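Local atomic coordinates of GGDEF and EAL domain-containing protein (Vibrio cholerae O1 str. 2010EL-1786, PDB entry 6PWK), a protein that binds the second messenger c-di-GMP and probably acts as a receptor that couples its level to the control of large adhesins, cell adhesion and biofilm formation. Residues D20-Y31 and I89-I100. Numbering follows the deposited sequence.
Sequences DPVSHLGNRAYY and IARISTYEFGII. With C2E (9,9'-[(2R,3R,3aS,5S,7aR,9R,10R,10aS,12S,14aR)-3,5,10,12-tetrahydroxy-5,12-dioxidooctahydro-2H,7H-difuro[3,2-d:3',2'-j][1,3,7,9,2,8]tetraoxadiphosphacyclododecine-2,9-diyl]bis(2-amino-1,9-dihydro-6H-purin-6-one)), chain D.
Arg91 and Asp20 form the salt bridge of this contact. The Arg91 chain runs out extended, CG anti to the backbone N (chi1 -173°), and carries NH1 to within 2.9 Å of Asp20 OD2, which lies in the guanidinium plane, the two flat groups being 74° apart. The same oxygen accepts from Ser23 N, an Asx motif, and from Ser23 OG, so three donors grip it. At the other edge of the guanidinium, Arg91 NH2 bonds to Thr94 O at 3.1 Å, in the carbonyl plane, which fixes the group's rotation.

The main chains pair at one point, Gly26 opposite Ala90, where Arg91 N donates to Gly26 O over 2.7 Å. Asn27 caps the following helix, its OD1 accepting from Tyr30 N.

From the first turn of that helix the extended Arg28 reaches c-di-GMP. Its NH1 is shared between Ile92 O (2.9 Å, from above the carbonyl plane) and guanine O61 (2.8 Å), while NH2 donates to N71; Glu96 OE1 and OE2 take the base's N11 and N21. Both sides of the contact thus hold one guanine, by its Hoogsteen and Watson-Crick edges.

Apolar packing centres on the Tyr31 ring, with CH-pi contacts from Ile92 CG2 on one face, 3.8 Å from the centroid, and Ile100 CD1 on the opposite one. Leu25 CD1 wedges against Ile89 CG2 and Phe97 CE1.

Within the GGDEF domain, the contact joins the start of helix 28-41 to the hairpin of strands 88-90 and 96-102 at the sheet's edge; Tyr31 meets Val47 of strand 45-51 and Leu155 of helix 148-164, while Phe97 packs on helix 53-80.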
loop_
_atom_site.group_PDB
_atom_site.type_symbol
_atom_site.label_atom_id
_atom_site.label_comp_id
_atom_site.label_asym_id
_atom_site.label_seq_id
_atom_site.Cartn_x
_atom_site.Cartn_y
_atom_site.Cartn_z
ATOM N N ASP A 20 -2.364 -19.988 14.627
ATOM C CA ASP A 20 -2.508 -18.551 14.433
ATOM C C ASP A 20 -3.306 -17.960 15.589
ATOM O O ASP A 20 -4.441 -18.388 15.825
ATOM C CB ASP A 20 -3.202 -18.258 13.107
ATOM C CG ASP A 20 -3.612 -16.805 12.971
ATOM O OD1 ASP A 20 -2.718 -15.940 12.858
ATOM O OD2 ASP A 20 -4.829 -16.529 12.977
ATOM N N PRO A 21 -2.760 -16.990 16.329
ATOM C CA PRO A 21 -3.468 -16.495 17.523
ATOM C C PRO A 21 -4.808 -15.843 17.222
ATOM O O PRO A 21 -5.732 -15.947 18.039
ATOM C CB PRO A 21 -2.476 -15.487 18.122
ATOM C CG PRO A 21 -1.144 -15.889 17.579
ATOM C CD PRO A 21 -1.411 -16.413 16.203
ATOM N N VAL A 22 -4.946 -15.175 16.077
ATOM C CA VAL A 22 -6.178 -14.446 15.784
ATOM C C VAL A 22 -7.325 -15.418 15.528
ATOM O O VAL A 22 -8.341 -15.409 16.233
ATOM C CB VAL A 22 -5.974 -13.497 14.592
ATOM C CG1 VAL A 22 -7.201 -12.619 14.398
ATOM C CG2 VAL A 22 -4.727 -12.649 14.796
ATOM N N SER A 23 -7.179 -16.270 14.514
ATOM C CA SER A 23 -8.256 -17.169 14.121
ATOM C C SER A 23 -8.397 -18.370 15.046
ATOM O O SER A 23 -9.436 -19.036 15.014
ATOM C CB SER A 23 -8.034 -17.661 12.689
ATOM O OG SER A 23 -6.838 -18.417 12.592
ATOM N N HIS A 24 -7.382 -18.659 15.861
ATOM C CA HIS A 24 -7.324 -19.886 16.655
ATOM C C HIS A 24 -7.451 -21.127 15.773
ATOM O O HIS A 24 -7.950 -22.168 16.206
ATOM C CB HIS A 24 -8.384 -19.900 17.763
ATOM C CG HIS A 24 -8.041 -20.794 18.913
ATOM N ND1 HIS A 24 -7.106 -20.453 19.866
ATOM C CD2 HIS A 24 -8.500 -22.020 19.258
ATOM C CE1 HIS A 24 -7.007 -21.428 20.752
ATOM N NE2 HIS A 24 -7.842 -22.391 20.407
ATOM N N LEU A 25 -7.009 -21.012 14.525
ATOM C CA LEU A 25 -6.890 -22.121 13.592
ATOM C C LEU A 25 -5.414 -22.392 13.337
ATOM O O LEU A 25 -4.535 -21.685 13.835
ATOM C CB LEU A 25 -7.624 -21.811 12.284
ATOM C CG LEU A 25 -9.149 -21.729 12.309
ATOM C CD1 LEU A 25 -9.667 -21.235 10.968
ATOM C CD2 LEU A 25 -9.745 -23.086 12.647
ATOM N N GLY A 26 -5.142 -23.429 12.551
ATOM C CA GLY A 26 -3.779 -23.666 12.120
ATOM C C GLY A 26 -3.269 -22.524 11.264
ATOM O O GLY A 26 -4.024 -21.885 10.528
ATOM N N ASN A 27 -1.976 -22.243 11.381
ATOM C CA ASN A 27 -1.374 -21.190 10.576
ATOM C C ASN A 27 -0.972 -21.765 9.218
ATOM O O ASN A 27 -1.344 -22.884 8.854
ATOM C CB ASN A 27 -0.199 -20.550 11.318
ATOM C CG ASN A 27 0.903 -21.539 11.650
ATOM O OD1 ASN A 27 0.875 -22.695 11.232
ATOM N ND2 ASN A 27 1.892 -21.077 12.406
ATOM N N ARG A 28 -0.199 -20.996 8.449
ATOM C CA ARG A 28 0.187 -21.445 7.117
ATOM C C ARG A 28 1.126 -22.644 7.185
ATOM O O ARG A 28 0.995 -23.584 6.391
ATOM C CB ARG A 28 0.836 -20.293 6.348
ATOM C CG ARG A 28 1.234 -20.643 4.927
ATOM C CD ARG A 28 1.876 -19.460 4.222
ATOM N NE ARG A 28 2.213 -19.781 2.839
ATOM C CZ ARG A 28 1.357 -19.705 1.826
ATOM N NH1 ARG A 28 0.107 -19.317 2.041
ATOM N NH2 ARG A 28 1.747 -20.017 0.598
ATOM N N ALA A 29 2.071 -22.634 8.128
ATOM C CA ALA A 29 3.002 -23.751 8.253
ATOM C C ALA A 29 2.278 -25.033 8.645
ATOM O O ALA A 29 2.634 -26.122 8.179
ATOM C CB ALA A 29 4.091 -23.416 9.271
ATOM N N TYR A 30 1.264 -24.924 9.506
ATOM C CA TYR A 30 0.435 -26.080 9.826
ATOM C C TYR A 30 -0.251 -26.619 8.580
ATOM O O TYR A 30 -0.355 -27.837 8.394
ATOM C CB TYR A 30 -0.599 -25.705 10.890
ATOM C CG TYR A 30 -1.778 -26.652 10.996
ATOM C CD1 TYR A 30 -1.735 -27.756 11.836
ATOM C CD2 TYR A 30 -2.941 -26.432 10.264
ATOM C CE1 TYR A 30 -2.813 -28.618 11.939
ATOM C CE2 TYR A 30 -4.020 -27.289 10.358
ATOM C CZ TYR A 30 -3.952 -28.379 11.198
ATOM O OH TYR A 30 -5.025 -29.235 11.297
ATOM N N TYR A 31 -0.724 -25.723 7.713
ATOM C CA TYR A 31 -1.441 -26.154 6.518
ATOM C C TYR A 31 -0.531 -26.923 5.570
ATOM O O TYR A 31 -0.925 -27.961 5.028
ATOM C CB TYR A 31 -2.048 -24.947 5.813
ATOM C CG TYR A 31 -3.009 -25.325 4.720
ATOM C CD1 TYR A 31 -4.306 -25.711 5.023
ATOM C CD2 TYR A 31 -2.624 -25.307 3.387
ATOM C CE1 TYR A 31 -5.189 -26.066 4.037
ATOM C CE2 TYR A 31 -3.506 -25.660 2.387
ATOM C CZ TYR A 31 -4.788 -26.037 2.722
ATOM O OH TYR A 31 -5.678 -26.388 1.740
ATOM N N ILE A 89 -8.314 -27.361 8.802
ATOM C CA ILE A 89 -8.765 -25.991 8.582
ATOM C C ILE A 89 -7.673 -25.069 9.098
ATOM O O ILE A 89 -7.305 -25.134 10.278
ATOM C CB ILE A 89 -10.105 -25.702 9.274
ATOM C CG1 ILE A 89 -11.173 -26.693 8.809
ATOM C CG2 ILE A 89 -10.551 -24.274 8.983
ATOM C CD1 ILE A 89 -12.548 -26.420 9.374
ATOM N N ALA A 90 -7.149 -24.219 8.220
ATOM C CA ALA A 90 -6.034 -23.357 8.570
ATOM C C ALA A 90 -6.224 -21.984 7.944
ATOM O O ALA A 90 -6.997 -21.806 6.999
ATOM C CB ALA A 90 -4.696 -23.958 8.123
ATOM N N ARG A 91 -5.503 -21.010 8.492
ATOM C CA ARG A 91 -5.475 -19.647 7.969
ATOM C C ARG A 91 -4.157 -19.485 7.218
ATOM O O ARG A 91 -3.118 -19.203 7.821
ATOM C CB ARG A 91 -5.622 -18.630 9.094
ATOM C CG ARG A 91 -5.770 -17.197 8.626
ATOM C CD ARG A 91 -5.776 -16.243 9.805
ATOM N NE ARG A 91 -5.774 -14.846 9.383
ATOM C CZ ARG A 91 -5.441 -13.832 10.173
ATOM N NH1 ARG A 91 -5.075 -14.061 11.426
ATOM N NH2 ARG A 91 -5.466 -12.590 9.711
ATOM N N ILE A 92 -4.203 -19.669 5.897
ATOM C CA ILE A 92 -2.977 -19.731 5.104
ATOM C C ILE A 92 -2.448 -18.355 4.720
ATOM O O ILE A 92 -1.294 -18.245 4.285
ATOM C CB ILE A 92 -3.208 -20.571 3.837
ATOM C CG1 ILE A 92 -4.160 -19.847 2.881
ATOM C CG2 ILE A 92 -3.775 -21.934 4.203
ATOM C CD1 ILE A 92 -4.497 -20.647 1.645
ATOM N N SER A 93 -3.253 -17.308 4.857
ATOM C CA SER A 93 -2.811 -15.949 4.577
ATOM C C SER A 93 -3.690 -14.992 5.370
ATOM O O SER A 93 -4.502 -15.412 6.200
ATOM C CB SER A 93 -2.845 -15.658 3.071
ATOM O OG SER A 93 -3.638 -14.516 2.792
ATOM N N THR A 94 -3.525 -13.694 5.112
ATOM C CA THR A 94 -4.215 -12.686 5.909
ATOM C C THR A 94 -5.729 -12.799 5.761
ATOM O O THR A 94 -6.464 -12.741 6.753
ATOM C CB THR A 94 -3.739 -11.289 5.510
ATOM O OG1 THR A 94 -2.310 -11.227 5.600
ATOM C CG2 THR A 94 -4.341 -10.238 6.433
ATOM N N TYR A 95 -6.214 -12.971 4.532
ATOM C CA TYR A 95 -7.646 -12.917 4.264
ATOM C C TYR A 95 -8.197 -14.186 3.627
ATOM O O TYR A 95 -9.354 -14.186 3.190
ATOM C CB TYR A 95 -7.971 -11.712 3.376
ATOM C CG TYR A 95 -7.470 -10.398 3.927
ATOM C CD1 TYR A 95 -7.953 -9.900 5.131
ATOM C CD2 TYR A 95 -6.521 -9.652 3.242
ATOM C CE1 TYR A 95 -7.498 -8.701 5.640
ATOM C CE2 TYR A 95 -6.063 -8.449 3.742
ATOM C CZ TYR A 95 -6.555 -7.976 4.941
ATOM O OH TYR A 95 -6.100 -6.779 5.441
ATOM N N GLU A 96 -7.420 -15.263 3.560
ATOM C CA GLU A 96 -7.904 -16.502 2.974
ATOM C C GLU A 96 -7.598 -17.681 3.886
ATOM O O GLU A 96 -6.565 -17.722 4.557
ATOM C CB GLU A 96 -7.312 -16.742 1.574
ATOM C CG GLU A 96 -5.865 -16.341 1.423
ATOM C CD GLU A 96 -5.481 -16.089 -0.022
ATOM O OE1 GLU A 96 -4.288 -15.833 -0.285
ATOM O OE2 GLU A 96 -6.373 -16.141 -0.895
ATOM N N PHE A 97 -8.524 -18.637 3.903
ATOM C CA PHE A 97 -8.424 -19.839 4.714
ATOM C C PHE A 97 -8.251 -21.057 3.824
ATOM O O PHE A 97 -8.862 -21.147 2.755
ATOM C CB PHE A 97 -9.674 -20.016 5.587
ATOM C CG PHE A 97 -9.840 -18.957 6.634
ATOM C CD1 PHE A 97 -9.265 -19.108 7.885
ATOM C CD2 PHE A 97 -10.573 -17.813 6.371
ATOM C CE1 PHE A 97 -9.418 -18.135 8.854
ATOM C CE2 PHE A 97 -10.728 -16.835 7.336
ATOM C CZ PHE A 97 -10.150 -16.997 8.579
ATOM N N GLY A 98 -7.420 -21.994 4.271
ATOM C CA GLY A 98 -7.202 -23.247 3.564
ATOM C C GLY A 98 -7.932 -24.395 4.239
ATOM O O GLY A 98 -8.060 -24.434 5.463
ATOM N N ILE A 99 -8.411 -25.334 3.425
ATOM C CA ILE A 99 -9.197 -26.465 3.903
ATOM C C ILE A 99 -8.761 -27.720 3.160
ATOM O O ILE A 99 -8.650 -27.709 1.929
ATOM C CB ILE A 99 -10.710 -26.222 3.715
ATOM C CG1 ILE A 99 -11.165 -25.034 4.565
ATOM C CG2 ILE A 99 -11.498 -27.463 4.077
ATOM C CD1 ILE A 99 -12.488 -24.455 4.144
ATOM N N ILE A 100 -8.507 -28.795 3.904
ATOM C CA ILE A 100 -8.149 -30.093 3.345
ATOM C C ILE A 100 -9.241 -31.084 3.718
ATOM O O ILE A 100 -9.608 -31.195 4.894
ATOM C CB ILE A 100 -6.779 -30.577 3.853
ATOM C CG1 ILE A 100 -5.724 -29.486 3.677
ATOM C CG2 ILE A 100 -6.359 -31.839 3.120
ATOM C CD1 ILE A 100 -4.376 -29.844 4.265
HETATM P P1 C2E D . 3.200 -17.581 -7.327
HETATM O O2P C2E D . 2.767 -16.307 -6.644
HETATM O O1P C2E D . 3.754 -17.117 -8.640
HETATM O "O5'" C2E D . 4.492 -18.303 -6.638
HETATM C "C5'" C2E D . 5.297 -19.142 -7.404
HETATM C "C4'" C2E D . 6.357 -19.607 -6.379
HETATM O "O4'" C2E D . 7.000 -18.565 -5.932
HETATM C "C3'" C2E D . 5.560 -20.035 -5.131
HETATM O "O3'" C2E D . 5.201 -21.334 -5.172
HETATM C "C2'" C2E D . 6.518 -19.752 -3.956
HETATM O "O2'" C2E D . 7.264 -20.990 -3.587
HETATM C "C1'" C2E D . 7.411 -18.912 -4.412
HETATM N N9 C2E D . 7.547 -17.736 -3.588
HETATM C C8 C2E D . 6.413 -17.155 -4.053
HETATM N N7 C2E D . 6.295 -15.974 -3.398
HETATM C C5 C2E D . 7.329 -15.830 -2.563
HETATM C C6 C2E D . 7.767 -14.735 -1.560
HETATM O O6 C2E D . 7.133 -13.746 -1.400
HETATM N N1 C2E D . 8.971 -14.880 -0.784
HETATM C C2 C2E D . 9.790 -16.063 -0.933
HETATM N N2 C2E D . 11.026 -16.317 -0.200
HETATM N N3 C2E D . 9.354 -17.076 -1.882
HETATM C C4 C2E D . 8.108 -16.931 -2.692
HETATM P P11 C2E D . 4.098 -21.719 -3.984
HETATM O O21 C2E D . 4.314 -21.186 -2.585
HETATM O O11 C2E D . 4.193 -23.210 -3.813
HETATM O O5A C2E D . 2.627 -21.462 -4.701
HETATM C C5A C2E D . 2.609 -21.470 -6.104
HETATM C C4A C2E D . 1.331 -20.885 -6.552
HETATM O O4A C2E D . 0.351 -21.248 -5.762
HETATM C C3A C2E D . 1.448 -19.213 -6.441
HETATM O O3A C2E D . 1.973 -18.620 -7.716
HETATM C C2A C2E D . 0.313 -18.813 -6.252
HETATM O O2A C2E D . -0.365 -18.624 -7.583
HETATM C C1A C2E D . -0.395 -19.987 -5.384
HETATM N N91 C2E D . -0.331 -19.756 -4.089
HETATM C C81 C2E D . 0.622 -20.113 -3.211
HETATM N N71 C2E D . 0.223 -19.664 -2.008
HETATM C C51 C2E D . -0.951 -19.052 -2.156
HETATM C C61 C2E D . -1.876 -18.357 -1.162
HETATM O O61 C2E D . -1.552 -18.317 -0.031
HETATM N N11 C2E D . -3.113 -17.760 -1.572
HETATM C C21 C2E D . -3.501 -17.812 -2.956
HETATM N N21 C2E D . -4.755 -17.210 -3.392
HETATM N N31 C2E D . -2.606 -18.484 -3.902
HETATM C C41 C2E D . -1.313 -19.105 -3.462
#